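Local coordinates for protein ArsC family reductase (Pseudomonas aeruginosa, PDB 1RW1) that probably acts as a glutathione-dependent thiol reductase, a thioredoxin-fold member of the ArsC family whose cellular role is not established, at residues Pro92-Leu96 against Tyr109-Leu113. Numbering follows the deposited sequence. Where two conformers were deposited one is given.
Sequences PVLEL and YAAAL
Y109 reaches from the C-terminal helix to the strand and lays one face of its ring beneath the CD2 methyl of L94. That methyl stands 4.0 Å from the ring centroid and 22° off the ring normal, a CH-pi contact displaced toward the hydroxyl-bearing end of the ring. There L94 CD2 comes to 3.7 Å from Y109 CZ. With chi1 at 175°, L94 swings its CG clear of the backbone N, which carries CD2 out toward the helix. Beyond the ring, the Y109 hydroxyl rests against carbon, with OH 3.6 Å from P92 CG and 3.8 Å from L94 CB, so the ring end is lodged between the ring of the cis-proline P92 and the CB of L94.

One turn further on, A112 offers its methyl to L96, and L96 CD1 lies 3.8 Å from A112 CB. L113 follows, its N hydrogen-bonded to Y109 O within the helix. Its two methyls divide between two leucines: L113 CD1 lies 4.1 Å from L94 CD2, and L113 CD2 lies 4.0 Å from L96 CD2. No hydrogen bond joins the segments; the contact is wholly side-chain packing.

Strand 93-95 is a central strand of the mixed sheet, antiparallel to both 2-6 and 100-102, and the preceding cis-proline is a hallmark of the thioredoxin fold. Helix 106-113 packs on the sheet face that carries L94. There Y109 also touches L4 and L101 and meets F104 edge-to-face, while P92 and L113 contact helix 11-22; V93, pointing away, packs on W45 of helix 39-49.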
loop_
_atom_site.group_PDB
_atom_site.type_symbol
_atom_site.label_atom_id
_atom_site.label_comp_id
_atom_site.label_asym_id
_atom_site.label_seq_id
_atom_site.Cartn_x
_atom_site.Cartn_y
_atom_site.Cartn_z
ATOM N N PRO A 92 4.077 1.910 -2.548
ATOM C CA PRO A 92 2.856 1.420 -3.181
ATOM C C PRO A 92 2.403 0.084 -2.662
ATOM O O PRO A 92 3.122 -0.568 -1.912
ATOM C CB PRO A 92 3.265 1.271 -4.669
ATOM C CG PRO A 92 4.677 1.778 -4.770
ATOM C CD PRO A 92 5.235 1.602 -3.392
ATOM N N VAL A 93 1.223 -0.343 -3.106
ATOM C CA VAL A 93 0.907 -1.769 -3.198
ATOM C C VAL A 93 0.776 -2.065 -4.677
ATOM O O VAL A 93 0.132 -1.310 -5.412
ATOM C CB VAL A 93 -0.353 -2.172 -2.422
ATOM C CG1 VAL A 93 -0.643 -3.650 -2.604
ATOM C CG2 VAL A 93 -0.206 -1.837 -0.954
ATOM N N LEU A 94 1.398 -3.144 -5.142
ATOM C CA LEU A 94 1.339 -3.533 -6.546
ATOM C C LEU A 94 0.785 -4.941 -6.615
ATOM O O LEU A 94 1.398 -5.879 -6.086
ATOM C CB LEU A 94 2.716 -3.478 -7.182
ATOM C CG LEU A 94 2.812 -3.982 -8.631
ATOM C CD1 LEU A 94 1.936 -3.185 -9.595
ATOM C CD2 LEU A 94 4.264 -3.940 -9.090
ATOM N N GLU A 95 -0.377 -5.087 -7.255
ATOM C CA GLU A 95 -1.034 -6.375 -7.465
ATOM C C GLU A 95 -0.564 -6.979 -8.771
ATOM O O GLU A 95 -0.682 -6.372 -9.823
ATOM C CB GLU A 95 -2.542 -6.207 -7.367
ATOM C CG GLU A 95 -2.955 -5.972 -5.919
ATOM C CD GLU A 95 -4.439 -5.881 -5.748
ATOM O OE1 GLU A 95 -5.149 -5.635 -6.747
ATOM O OE2 GLU A 95 -4.892 -6.070 -4.611
ATOM N N LEU A 96 -0.012 -8.175 -8.668
ATOM C CA LEU A 96 0.619 -8.879 -9.771
ATOM C C LEU A 96 -0.229 -10.033 -10.310
ATOM O O LEU A 96 0.131 -10.672 -11.289
ATOM C CB LEU A 96 1.965 -9.455 -9.310
ATOM C CG LEU A 96 2.999 -8.417 -8.883
ATOM C CD1 LEU A 96 4.127 -9.082 -8.125
ATOM C CD2 LEU A 96 3.507 -7.644 -10.078
ATOM N N TYR A 109 10.658 -5.599 -7.876
ATOM C CA TYR A 109 9.954 -5.236 -9.095
ATOM C C TYR A 109 10.597 -5.975 -10.281
ATOM O O TYR A 109 9.897 -6.525 -11.114
ATOM C CB TYR A 109 9.973 -3.707 -9.297
ATOM C CG TYR A 109 8.831 -2.975 -8.619
ATOM C CD1 TYR A 109 8.422 -3.285 -7.343
ATOM C CD2 TYR A 109 8.157 -1.976 -9.280
ATOM C CE1 TYR A 109 7.346 -2.621 -6.749
ATOM C CE2 TYR A 109 7.096 -1.306 -8.702
ATOM C CZ TYR A 109 6.683 -1.634 -7.436
ATOM O OH TYR A 109 5.602 -0.953 -6.898
ATOM N N ALA A 110 11.926 -5.985 -10.350
ATOM C CA ALA A 110 12.623 -6.667 -11.431
ATOM C C ALA A 110 12.333 -8.166 -11.442
ATOM O O ALA A 110 12.117 -8.763 -12.497
ATOM C CB ALA A 110 14.111 -6.442 -11.314
ATOM N N ALA A 111 12.343 -8.770 -10.263
ATOM C CA ALA A 111 12.107 -10.206 -10.163
ATOM C C ALA A 111 10.693 -10.557 -10.638
ATOM O O ALA A 111 10.463 -11.632 -11.198
ATOM C CB ALA A 111 12.322 -10.669 -8.738
ATOM N N ALA A 112 9.751 -9.645 -10.424
ATOM C CA ALA A 112 8.364 -9.900 -10.781
ATOM C C ALA A 112 8.040 -9.592 -12.238
ATOM O O ALA A 112 7.174 -10.229 -12.825
ATOM C CB ALA A 112 7.448 -9.095 -9.885
ATOM N N LEU A 113 8.718 -8.600 -12.808
ATOM C CA LEU A 113 8.267 -7.996 -14.048
ATOM C C LEU A 113 9.323 -7.909 -15.144
ATOM O O LEU A 113 8.995 -7.596 -16.285
ATOM C CB LEU A 113 7.743 -6.595 -13.773
ATOM C CG LEU A 113 6.508 -6.553 -12.888
ATOM C CD1 LEU A 113 6.324 -5.136 -12.392
ATOM C CD2 LEU A 113 5.282 -7.023 -13.641
#